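Local coordinates for TnpArep for protein (Escherichia coli, PDB 4ER8) that binds the hairpins of repeated extragenic palindromes and cleaves and recombines the mosaic DNA elements that contain them, at residues T13-S25 and D153-S165. Sequence-based numbering, arbitrary orientation.
Sequences TWFFTVNLRNRRS and DVTDFSAGERIIS. With NI (nickel (II) ion), chain C; nucleotides of chain B.
T17 and G160 mark the closest backbone approach, their CA atoms 5.5 Å apart, where strand 13-19 and the irregular C-terminal tail 153-165 pass each other; from here the two segments run on in nearly the same direction, 14° apart end to end. With CG2 turned anti to its backbone N, T17 keeps OG1 beside that N (chi1 -71°), and the hydroxyl donates to the A159 carbonyl, T17 OG1 to A159 O 2.5 Å, almost in line with the C=O; H61 ND1 is its other partner. F15 meets the same carbonyl with its ring edge, CE2 to A159 O 3.6 Å. G160 has no side chain, and a CB here would probably come too close to T17 CB. Strand 13-19 is an inner strand of the antiparallel sheet of this HUH nuclease, and the tail beside it carries E161, whose two carboxylate oxygens bind nickel together with H59, H61, N119 and H123, OE2 also being hydrogen-bonded to Y115 OH. Just before E161, G160 O takes N2 of DG4 of chain B at 2.8 Å and N6 of DA3 of chain B at 3.0 Å, while E161 O receives N1 of DG4 of chain B, consistent with the tail backbone helping to recognise these bases. Further on, R162 bends at chi3 and brings NH2 to L20 O, a weak bond of 2.6 Å; NH1 forms a salt bridge with E58. R23 CA lies over one face of that guanidinium. The R23 guanidinium, only 19° from parallel to it, extends past R162 to the I163 carbonyl, R23 NH2 to I163 O 3.1 Å, with S165 N at its edge. An alanine in place of R23 would remove this reach and is likely to leave the last residues of the tail less firmly held against the turn at N22-S25.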
ATOM      1  N   THR A  13      11.239  -8.074  -2.373  1.00 37.80           N
ATOM      2  CA  THR A  13       9.900  -7.863  -1.926  1.00 36.16           C
ATOM      3  C   THR A  13       9.967  -6.741  -0.915  1.00 35.99           C
ATOM      4  O   THR A  13      10.910  -6.689  -0.127  1.00 36.93           O
ATOM      5  CB  THR A  13       9.357  -9.168  -1.309  1.00 36.37           C
ATOM      6  OG1 THR A  13       9.159 -10.136  -2.370  1.00 37.32           O
ATOM      7  CG2 THR A  13       8.018  -8.928  -0.606  1.00 34.20           C
ATOM      8  N   TRP A  14       8.995  -5.833  -0.933  1.00 34.87           N
ATOM      9  CA  TRP A  14       8.992  -4.725  -0.004  1.00 34.03           C
ATOM     10  C   TRP A  14       7.582  -4.323   0.418  1.00 34.22           C
ATOM     11  O   TRP A  14       6.577  -4.640  -0.255  1.00 33.71           O
ATOM     12  CB  TRP A  14       9.603  -3.472  -0.635  1.00 33.91           C
ATOM     13  CG  TRP A  14      11.029  -3.495  -1.117  1.00 33.04           C
ATOM     14  CD1 TRP A  14      12.134  -3.006  -0.446  1.00 33.75           C
ATOM     15  CD2 TRP A  14      11.502  -3.929  -2.391  1.00 28.90           C
ATOM     16  NE1 TRP A  14      13.254  -3.135  -1.237  1.00 33.35           N
ATOM     17  CE2 TRP A  14      12.889  -3.708  -2.424  1.00 31.49           C
ATOM     18  CE3 TRP A  14      10.889  -4.495  -3.498  1.00 30.02           C
ATOM     19  CZ2 TRP A  14      13.665  -4.058  -3.505  1.00 33.25           C
ATOM     20  CZ3 TRP A  14      11.626  -4.814  -4.561  1.00 30.03           C
ATOM     21  CH2 TRP A  14      13.016  -4.597  -4.576  1.00 32.70           C
ATOM     22  N   PHE A  15       7.549  -3.567   1.521  1.00 33.77           N
ATOM     23  CA  PHE A  15       6.342  -3.017   2.107  1.00 32.43           C
ATOM     24  C   PHE A  15       6.461  -1.507   1.959  1.00 32.45           C
ATOM     25  O   PHE A  15       7.570  -0.972   2.158  1.00 32.38           O
ATOM     26  CB  PHE A  15       6.329  -3.341   3.588  1.00 32.22           C
ATOM     27  CG  PHE A  15       5.230  -2.631   4.359  1.00 30.57           C
ATOM     28  CD1 PHE A  15       3.973  -3.146   4.413  1.00 28.16           C
ATOM     29  CD2 PHE A  15       5.475  -1.424   4.997  1.00 29.70           C
ATOM     30  CE1 PHE A  15       2.962  -2.479   5.108  1.00 30.12           C
ATOM     31  CE2 PHE A  15       4.499  -0.777   5.689  1.00 28.64           C
ATOM     32  CZ  PHE A  15       3.244  -1.314   5.767  1.00 29.46           C
ATOM     33  N   PHE A  16       5.350  -0.831   1.643  1.00 31.06           N
ATOM     34  CA  PHE A  16       5.385   0.602   1.386  1.00 31.11           C
ATOM     35  C   PHE A  16       4.185   1.267   2.015  1.00 32.10           C
ATOM     36  O   PHE A  16       3.175   0.622   2.235  1.00 33.01           O
ATOM     37  CB  PHE A  16       5.352   0.927  -0.110  1.00 30.77           C
ATOM     38  CG  PHE A  16       6.434   0.303  -0.927  1.00 27.80           C
ATOM     39  CD1 PHE A  16       6.174  -0.787  -1.708  1.00 29.44           C
ATOM     40  CD2 PHE A  16       7.679   0.821  -0.959  1.00 30.42           C
ATOM     41  CE1 PHE A  16       7.138  -1.343  -2.544  1.00 30.02           C
ATOM     42  CE2 PHE A  16       8.690   0.247  -1.787  1.00 31.61           C
ATOM     43  CZ  PHE A  16       8.402  -0.834  -2.578  1.00 28.13           C
ATOM     44  N   THR A  17       4.296   2.560   2.297  1.00 32.93           N
ATOM     45  CA  THR A  17       3.227   3.339   2.915  1.00 33.53           C
ATOM     46  C   THR A  17       3.298   4.638   2.154  1.00 34.98           C
ATOM     47  O   THR A  17       4.373   5.299   2.087  1.00 35.34           O
ATOM     48  CB  THR A  17       3.481   3.614   4.427  1.00 33.44           C
ATOM     49  OG1 THR A  17       3.329   2.401   5.192  1.00 34.05           O
ATOM     50  CG2 THR A  17       2.455   4.601   4.973  1.00 34.98           C
ATOM     51  N   VAL A  18       2.184   4.991   1.512  1.00 35.47           N
ATOM     52  CA  VAL A  18       2.101   6.248   0.782  1.00 35.99           C
ATOM     53  C   VAL A  18       0.916   7.033   1.373  1.00 37.68           C
ATOM     54  O   VAL A  18      -0.224   6.527   1.491  1.00 38.17           O
ATOM     55  CB  VAL A  18       1.914   5.995  -0.672  1.00 35.82           C
ATOM     56  CG1 VAL A  18       1.605   7.246  -1.369  1.00 37.05           C
ATOM     57  CG2 VAL A  18       3.149   5.293  -1.281  1.00 36.19           C
ATOM     58  N   ASN A  19       1.205   8.255   1.796  1.00 38.82           N
ATOM     59  CA  ASN A  19       0.217   9.077   2.444  1.00 39.32           C
ATOM     60  C   ASN A  19      -0.162  10.239   1.584  1.00 40.23           C
ATOM     61  O   ASN A  19       0.663  10.831   0.887  1.00 39.45           O
ATOM     62  CB  ASN A  19       0.741   9.636   3.753  1.00 39.54           C
ATOM     63  CG  ASN A  19       0.953   8.575   4.813  1.00 40.72           C
ATOM     64  OD1 ASN A  19       2.065   8.400   5.286  1.00 40.88           O
ATOM     65  ND2 ASN A  19      -0.109   7.879   5.208  1.00 45.24           N
ATOM     66  N   LEU A  20      -1.443  10.566   1.655  1.00 42.26           N
ATOM     67  CA  LEU A  20      -1.953  11.807   1.135  1.00 43.72           C
ATOM     68  C   LEU A  20      -1.527  12.848   2.163  1.00 45.46           C
ATOM     69  O   LEU A  20      -1.521  12.562   3.398  1.00 45.29           O
ATOM     70  CB  LEU A  20      -3.463  11.722   1.051  1.00 43.01           C
ATOM     71  CG  LEU A  20      -4.048  12.011  -0.315  1.00 43.24           C
ATOM     72  CD1 LEU A  20      -3.178  11.449  -1.422  1.00 42.59           C
ATOM     73  CD2 LEU A  20      -5.417  11.429  -0.364  1.00 42.42           C
ATOM     74  N   ARG A  21      -1.141  14.021   1.647  1.00 46.97           N
ATOM     75  CA  ARG A  21      -0.736  15.186   2.442  1.00 48.97           C
ATOM     76  C   ARG A  21      -1.797  15.633   3.475  1.00 49.62           C
ATOM     77  O   ARG A  21      -1.460  15.946   4.603  1.00 49.21           O
ATOM     78  CB  ARG A  21      -0.368  16.342   1.502  1.00 49.06           C
ATOM     79  CG  ARG A  21       0.303  17.518   2.176  1.00 50.74           C
ATOM     80  CD  ARG A  21       1.379  18.124   1.306  1.00 52.19           C
ATOM     81  NE  ARG A  21       2.631  18.114   2.059  1.00 54.58           N
ATOM     82  CZ  ARG A  21       3.827  18.197   1.496  1.00 54.94           C
ATOM     83  NH1 ARG A  21       3.953  18.317   0.183  1.00 55.71           N
ATOM     84  NH2 ARG A  21       4.904  18.136   2.241  1.00 57.37           N
ATOM     85  N   ASN A  22      -3.069  15.599   3.073  1.00 51.60           N
ATOM     86  CA  ASN A  22      -4.225  16.105   3.853  1.00 52.72           C
ATOM     87  C   ASN A  22      -4.982  15.013   4.671  1.00 53.71           C
ATOM     88  O   ASN A  22      -5.616  14.104   4.116  1.00 53.44           O
ATOM     89  CB  ASN A  22      -5.141  16.892   2.876  1.00 52.44           C
ATOM     90  CG  ASN A  22      -6.502  17.292   3.468  1.00 51.36           C
ATOM     91  OD1 ASN A  22      -6.710  17.385   4.687  1.00 44.33           O
ATOM     92  ND2 ASN A  22      -7.442  17.542   2.565  1.00 51.24           N
ATOM     93  N   ARG A  23      -4.900  15.135   5.999  1.00 55.30           N
ATOM     94  CA  ARG A  23      -5.468  14.175   6.943  1.00 56.61           C
ATOM     95  C   ARG A  23      -6.952  13.947   6.749  1.00 57.16           C
ATOM     96  O   ARG A  23      -7.396  12.829   6.955  1.00 57.89           O
ATOM     97  CB  ARG A  23      -5.285  14.626   8.404  1.00 57.05           C
ATOM     98  CG  ARG A  23      -3.947  15.177   8.750  1.00 60.60           C
ATOM     99  CD  ARG A  23      -3.764  15.306  10.274  1.00 63.63           C
ATOM    100  NE  ARG A  23      -3.701  13.997  10.926  1.00 65.97           N
ATOM    101  CZ  ARG A  23      -2.918  13.679  11.966  1.00 66.92           C
ATOM    102  NH1 ARG A  23      -2.078  14.575  12.499  1.00 68.52           N
ATOM    103  NH2 ARG A  23      -2.972  12.445  12.478  1.00 65.98           N
ATOM    104  N   ARG A  24      -7.720  14.995   6.430  1.00 57.27           N
ATOM    105  CA  ARG A  24      -9.189  14.880   6.307  1.00 57.72           C
ATOM    106  C   ARG A  24      -9.629  14.493   4.886  1.00 57.03           C
ATOM    107  O   ARG A  24     -10.830  14.465   4.601  1.00 57.10           O
ATOM    108  CB  ARG A  24      -9.938  16.182   6.743  1.00 58.32           C
ATOM    109  CG  ARG A  24      -9.691  16.682   8.161  1.00 60.88           C
ATOM    110  CD  ARG A  24     -10.194  15.691   9.191  1.00 67.26           C
ATOM    111  NE  ARG A  24      -9.296  15.552  10.351  1.00 71.18           N
ATOM    112  CZ  ARG A  24      -9.288  14.500  11.188  1.00 73.71           C
ATOM    113  NH1 ARG A  24     -10.133  13.479  11.010  1.00 74.36           N
ATOM    114  NH2 ARG A  24      -8.429  14.452  12.210  1.00 73.91           N
ATOM    115  N   SER A  25      -8.679  14.229   3.987  1.00 56.01           N
ATOM    116  CA  SER A  25      -9.025  13.832   2.614  1.00 54.98           C
ATOM    117  C   SER A  25      -9.706  12.475   2.565  1.00 54.81           C
ATOM    118  O   SER A  25      -9.523  11.659   3.466  1.00 54.95           O
ATOM    119  CB  SER A  25      -7.774  13.801   1.759  1.00 54.97           C
ATOM    120  OG  SER A  25      -8.062  13.456   0.424  1.00 54.99           O
ATOM    121  N   ASP A 153      -4.430  -9.256  15.942  1.00 51.99           N
ATOM    122  CA  ASP A 153      -4.047  -8.184  16.862  1.00 52.46           C
ATOM    123  C   ASP A 153      -3.714  -6.903  16.083  1.00 52.00           C
ATOM    124  O   ASP A 153      -2.989  -6.948  15.098  1.00 52.57           O
ATOM    125  CB  ASP A 153      -2.804  -8.575  17.683  1.00 52.93           C
ATOM    126  CG  ASP A 153      -2.945  -9.903  18.402  1.00 56.53           C
ATOM    127  OD1 ASP A 153      -4.060 -10.207  18.946  1.00 59.05           O
ATOM    128  OD2 ASP A 153      -1.909 -10.639  18.426  1.00 58.84           O
ATOM    129  N   VAL A 154      -4.210  -5.761  16.530  1.00 51.85           N
ATOM    130  CA  VAL A 154      -3.752  -4.465  15.998  1.00 51.36           C
ATOM    131  C   VAL A 154      -2.383  -4.111  16.605  1.00 51.86           C
ATOM    132  O   VAL A 154      -2.310  -3.827  17.792  1.00 52.60           O
ATOM    133  CB  VAL A 154      -4.775  -3.349  16.342  1.00 51.05           C
ATOM    134  CG1 VAL A 154      -4.134  -1.976  16.309  1.00 50.78           C
ATOM    135  CG2 VAL A 154      -5.987  -3.420  15.434  1.00 49.59           C
ATOM    136  N   THR A 155      -1.308  -4.138  15.814  1.00 52.29           N
ATOM    137  CA  THR A 155       0.053  -3.824  16.326  1.00 52.54           C
ATOM    138  C   THR A 155       0.593  -2.412  15.952  1.00 53.69           C
ATOM    139  O   THR A 155       0.039  -1.702  15.096  1.00 52.99           O
ATOM    140  CB  THR A 155       1.116  -4.917  15.934  1.00 52.30           C
ATOM    141  OG1 THR A 155       1.450  -4.811  14.545  1.00 50.83           O
ATOM    142  CG2 THR A 155       0.605  -6.311  16.198  1.00 52.60           C
ATOM    143  N   ASP A 156       1.706  -2.027  16.582  1.00 55.56           N
ATOM    144  CA  ASP A 156       2.299  -0.712  16.367  1.00 56.92           C
ATOM    145  C   ASP A 156       3.754  -0.591  15.909  1.00 56.86           C
ATOM    146  O   ASP A 156       4.321   0.503  16.044  1.00 57.80           O
ATOM    147  CB  ASP A 156       2.111   0.137  17.624  1.00 58.12           C
ATOM    148  CG  ASP A 156       0.915   1.050  17.515  1.00 61.81           C
ATOM    149  OD1 ASP A 156       1.105   2.194  17.019  1.00 67.02           O
ATOM    150  OD2 ASP A 156      -0.212   0.605  17.865  1.00 63.80           O
ATOM    151  N   PHE A 157       4.384  -1.631  15.357  1.00 56.31           N
ATOM    152  CA  PHE A 157       5.755  -1.425  14.882  1.00 55.85           C
ATOM    153  C   PHE A 157       5.700  -0.296  13.869  1.00 55.31           C
ATOM    154  O   PHE A 157       4.710  -0.129  13.183  1.00 55.95           O
ATOM    155  CB  PHE A 157       6.386  -2.680  14.291  1.00 56.32           C
ATOM    156  CG  PHE A 157       5.703  -3.182  13.051  1.00 58.88           C
ATOM    157  CD1 PHE A 157       5.906  -2.552  11.812  1.00 60.50           C
ATOM    158  CD2 PHE A 157       4.859  -4.298  13.111  1.00 61.31           C
ATOM    159  CE1 PHE A 157       5.251  -3.014  10.651  1.00 60.64           C
ATOM    160  CE2 PHE A 157       4.200  -4.779  11.955  1.00 61.42           C
ATOM    161  CZ  PHE A 157       4.402  -4.129  10.722  1.00 60.56           C
ATOM    162  N   SER A 158       6.742   0.519  13.824  1.00 54.92           N
ATOM    163  CA  SER A 158       6.799   1.679  12.948  1.00 53.41           C
ATOM    164  C   SER A 158       6.790   1.238  11.482  1.00 51.91           C
ATOM    165  O   SER A 158       7.475   0.298  11.125  1.00 51.62           O
ATOM    166  CB  SER A 158       8.055   2.481  13.258  1.00 53.96           C
ATOM    167  OG  SER A 158       9.139   1.864  12.618  1.00 53.68           O
ATOM    168  N   ALA A 159       6.026   1.954  10.652  1.00 50.01           N
ATOM    169  CA  ALA A 159       5.491   1.426   9.397  1.00 48.12           C
ATOM    170  C   ALA A 159       5.150   2.553   8.403  1.00 47.53           C
ATOM    171  O   ALA A 159       4.353   2.365   7.480  1.00 47.64           O
ATOM    172  CB  ALA A 159       4.250   0.636   9.708  1.00 47.36           C
ATOM    173  N   GLY A 160       5.712   3.730   8.620  1.00 46.16           N
ATOM    174  CA  GLY A 160       5.465   4.853   7.754  1.00 45.73           C
ATOM    175  C   GLY A 160       4.191   5.632   7.993  1.00 45.84           C
ATOM    176  O   GLY A 160       3.956   6.632   7.307  1.00 44.44           O
ATOM    177  N   GLU A 161       3.347   5.201   8.941  1.00 46.04           N
ATOM    178  CA  GLU A 161       2.123   5.986   9.251  1.00 46.33           C
ATOM    179  C   GLU A 161       2.404   7.469   9.585  1.00 47.18           C
ATOM    180  O   GLU A 161       3.453   7.823  10.168  1.00 45.79           O
ATOM    181  CB  GLU A 161       1.280   5.363  10.365  1.00 45.79           C
ATOM    182  CG  GLU A 161       0.921   3.868  10.203  1.00 46.24           C
ATOM    183  CD  GLU A 161      -0.284   3.599   9.329  1.00 46.25           C
ATOM    184  OE1 GLU A 161      -0.752   4.500   8.590  1.00 47.73           O
ATOM    185  OE2 GLU A 161      -0.786   2.458   9.365  1.00 47.58           O
ATOM    186  N   ARG A 162       1.452   8.329   9.202  1.00 48.74           N
ATOM    187  CA  ARG A 162       1.479   9.733   9.594  1.00 49.94           C
ATOM    188  C   ARG A 162       1.478   9.864  11.120  1.00 51.39           C
ATOM    189  O   ARG A 162       0.882   9.032  11.822  1.00 51.15           O
ATOM    190  CB  ARG A 162       0.349  10.512   8.933  1.00 48.97           C
ATOM    191  CG  ARG A 162      -0.956  10.455   9.618  1.00 50.19           C
ATOM    192  CD  ARG A 162      -2.120  10.658   8.616  1.00 51.87           C
ATOM    193  NE  ARG A 162      -1.921  11.833   7.801  1.00 49.94           N
ATOM    194  CZ  ARG A 162      -2.354  11.977   6.558  1.00 50.22           C
ATOM    195  NH1 ARG A 162      -3.028  11.015   5.953  1.00 48.78           N
ATOM    196  NH2 ARG A 162      -2.090  13.104   5.912  1.00 51.88           N
ATOM    197  N   ILE A 163       2.205  10.870  11.607  1.00 53.33           N
ATOM    198  CA  ILE A 163       2.255  11.221  13.026  1.00 56.15           C
ATOM    199  C   ILE A 163       0.835  11.448  13.555  1.00 57.87           C
ATOM    200  O   ILE A 163       0.055  12.184  12.935  1.00 57.64           O
ATOM    201  CB  ILE A 163       3.149  12.491  13.273  1.00 56.06           C
ATOM    202  CG1 ILE A 163       2.982  13.534  12.156  1.00 58.88           C
ATOM    203  CG2 ILE A 163       4.642  12.128  13.267  1.00 55.93           C
ATOM    204  CD1 ILE A 163       1.482  14.098  11.853  1.00 60.29           C
ATOM    205  N   ILE A 164       0.483  10.788  14.665  1.00 60.36           N
ATOM    206  CA  ILE A 164      -0.839  11.003  15.292  1.00 62.66           C
ATOM    207  C   ILE A 164      -0.758  12.197  16.233  1.00 63.78           C
ATOM    208  O   ILE A 164      -0.175  12.124  17.322  1.00 63.40           O
ATOM    209  CB  ILE A 164      -1.487   9.718  16.007  1.00 63.04           C
ATOM    210  CG1 ILE A 164      -0.511   9.006  16.974  1.00 64.18           C
ATOM    211  CG2 ILE A 164      -2.057   8.725  14.971  1.00 62.96           C
ATOM    212  CD1 ILE A 164      -1.200   8.238  18.134  1.00 65.52           C
ATOM    213  N   SER A 165      -1.314  13.310  15.778  1.00 65.43           N
ATOM    214  CA  SER A 165      -1.420  14.499  16.614  1.00 67.17           C
ATOM    215  C   SER A 165      -2.888  14.964  16.761  1.00 67.75           C
ATOM    216  O   SER A 165      -3.730  14.268  17.357  1.00 68.18           O
ATOM    217  CB  SER A 165      -0.501  15.605  16.070  1.00 67.46           C
ATOM    218  OG  SER A 165      -1.171  16.856  16.036  1.00 68.67           O
TER
HETATM  219 NI    NI C 201      -2.259   2.920   7.940  1.00 38.93          NI
ATOM    220  P    DG B   5       6.688  17.483   5.148  1.00 49.30           P
ATOM    221  OP1  DG B   5       6.441  18.450   6.255  1.00 49.09           O
ATOM    222  OP2  DG B   5       5.702  17.356   4.073  1.00 48.79           O
ATOM    223  O5'  DG B   5       8.065  17.717   4.398  1.00 49.21           O
ATOM    224  C5'  DG B   5       8.306  17.018   3.199  1.00 47.15           C
ATOM    225  C4'  DG B   5       8.745  18.022   2.166  1.00 47.06           C
ATOM    226  O4'  DG B   5       7.571  18.741   1.707  1.00 45.18           O
ATOM    227  C3'  DG B   5       9.714  19.125   2.621  1.00 45.08           C
ATOM    228  O3'  DG B   5      10.755  19.170   1.685  1.00 46.07           O
ATOM    229  C2'  DG B   5       8.905  20.416   2.504  1.00 42.70           C
ATOM    230  C1'  DG B   5       7.992  20.061   1.351  1.00 42.06           C
ATOM    231  N9   DG B   5       6.732  20.752   1.121  1.00 39.58           N
ATOM    232  C8   DG B   5       6.259  21.133  -0.123  1.00 38.42           C
ATOM    233  N7   DG B   5       5.051  21.631  -0.060  1.00 38.05           N
ATOM    234  C5   DG B   5       4.720  21.549   1.311  1.00 38.44           C
ATOM    235  C6   DG B   5       3.543  21.964   2.013  1.00 40.91           C
ATOM    236  O6   DG B   5       2.525  22.506   1.536  1.00 43.84           O
ATOM    237  N1   DG B   5       3.583  21.708   3.391  1.00 39.51           N
ATOM    238  C2   DG B   5       4.643  21.102   4.034  1.00 39.90           C
ATOM    239  N2   DG B   5       4.502  20.936   5.366  1.00 40.64           N
ATOM    240  N3   DG B   5       5.766  20.735   3.403  1.00 39.11           N
ATOM    241  C4   DG B   5       5.735  21.000   2.047  1.00 37.66           C
ATOM    242  P    DG B   4      12.027  13.661   7.569  1.00 43.95           P
ATOM    243  OP1  DG B   4      13.015  14.313   6.684  1.00 44.04           O
ATOM    244  OP2  DG B   4      12.083  13.740   9.044  1.00 41.59           O
ATOM    245  O5'  DG B   4      10.631  14.264   7.099  1.00 42.06           O
ATOM    246  C5'  DG B   4      10.203  14.205   5.765  1.00 42.89           C
ATOM    247  C4'  DG B   4       8.699  14.405   5.754  1.00 43.96           C
ATOM    248  O4'  DG B   4       8.140  13.318   6.537  1.00 45.06           O
ATOM    249  C3'  DG B   4       8.170  15.687   6.408  1.00 43.89           C
ATOM    250  O3'  DG B   4       6.967  16.019   5.774  1.00 46.20           O
ATOM    251  C2'  DG B   4       7.862  15.248   7.839  1.00 41.98           C
ATOM    252  C1'  DG B   4       7.281  13.869   7.560  1.00 42.60           C
ATOM    253  N9   DG B   4       7.269  12.916   8.688  1.00 39.55           N
ATOM    254  C8   DG B   4       8.002  12.967   9.847  1.00 38.15           C
ATOM    255  N7   DG B   4       7.809  11.970  10.661  1.00 36.38           N
ATOM    256  C5   DG B   4       6.879  11.187   9.991  1.00 37.89           C
ATOM    257  C6   DG B   4       6.273   9.938  10.363  1.00 39.52           C
ATOM    258  O6   DG B   4       6.470   9.290  11.421  1.00 40.71           O
ATOM    259  N1   DG B   4       5.380   9.433   9.398  1.00 32.55           N
ATOM    260  C2   DG B   4       5.139  10.053   8.217  1.00 32.77           C
ATOM    261  N2   DG B   4       4.239   9.456   7.430  1.00 31.05           N
ATOM    262  N3   DG B   4       5.690  11.220   7.849  1.00 36.68           N
ATOM    263  C4   DG B   4       6.552  11.738   8.777  1.00 37.05           C
ATOM    264  P    DA B   3      14.937   8.869   8.441  1.00 39.60           P
ATOM    265  OP1  DA B   3      15.242   9.665   7.251  1.00 39.72           O
ATOM    266  OP2  DA B   3      15.824   9.139   9.577  1.00 44.55           O
ATOM    267  O5'  DA B   3      13.439   8.867   8.995  1.00 38.22           O
ATOM    268  C5'  DA B   3      12.331   8.573   8.173  1.00 39.10           C
ATOM    269  C4'  DA B   3      12.027   9.788   7.283  1.00 38.96           C
ATOM    270  O4'  DA B   3      10.937   9.481   6.386  1.00 36.53           O
ATOM    271  C3'  DA B   3      11.644  11.077   7.964  1.00 36.67           C
ATOM    272  O3'  DA B   3      12.027  12.085   7.117  1.00 40.56           O
ATOM    273  C2'  DA B   3      10.125  10.969   7.998  1.00 38.64           C
ATOM    274  C1'  DA B   3       9.853  10.335   6.628  1.00 38.27           C
ATOM    275  N9   DA B   3       8.699   9.449   6.446  1.00 36.36           N
ATOM    276  C8   DA B   3       8.143   8.570   7.335  1.00 35.71           C
ATOM    277  N7   DA B   3       7.130   7.902   6.839  1.00 35.07           N
ATOM    278  C5   DA B   3       7.003   8.382   5.543  1.00 34.48           C
ATOM    279  C6   DA B   3       6.107   8.083   4.488  1.00 35.70           C
ATOM    280  N6   DA B   3       5.093   7.170   4.539  1.00 35.87           N
ATOM    281  N1   DA B   3       6.318   8.741   3.332  1.00 34.92           N
ATOM    282  C2   DA B   3       7.304   9.621   3.262  1.00 34.50           C
ATOM    283  N3   DA B   3       8.177   9.993   4.186  1.00 34.34           N
ATOM    284  C4   DA B   3       7.974   9.318   5.299  1.00 33.83           C
TER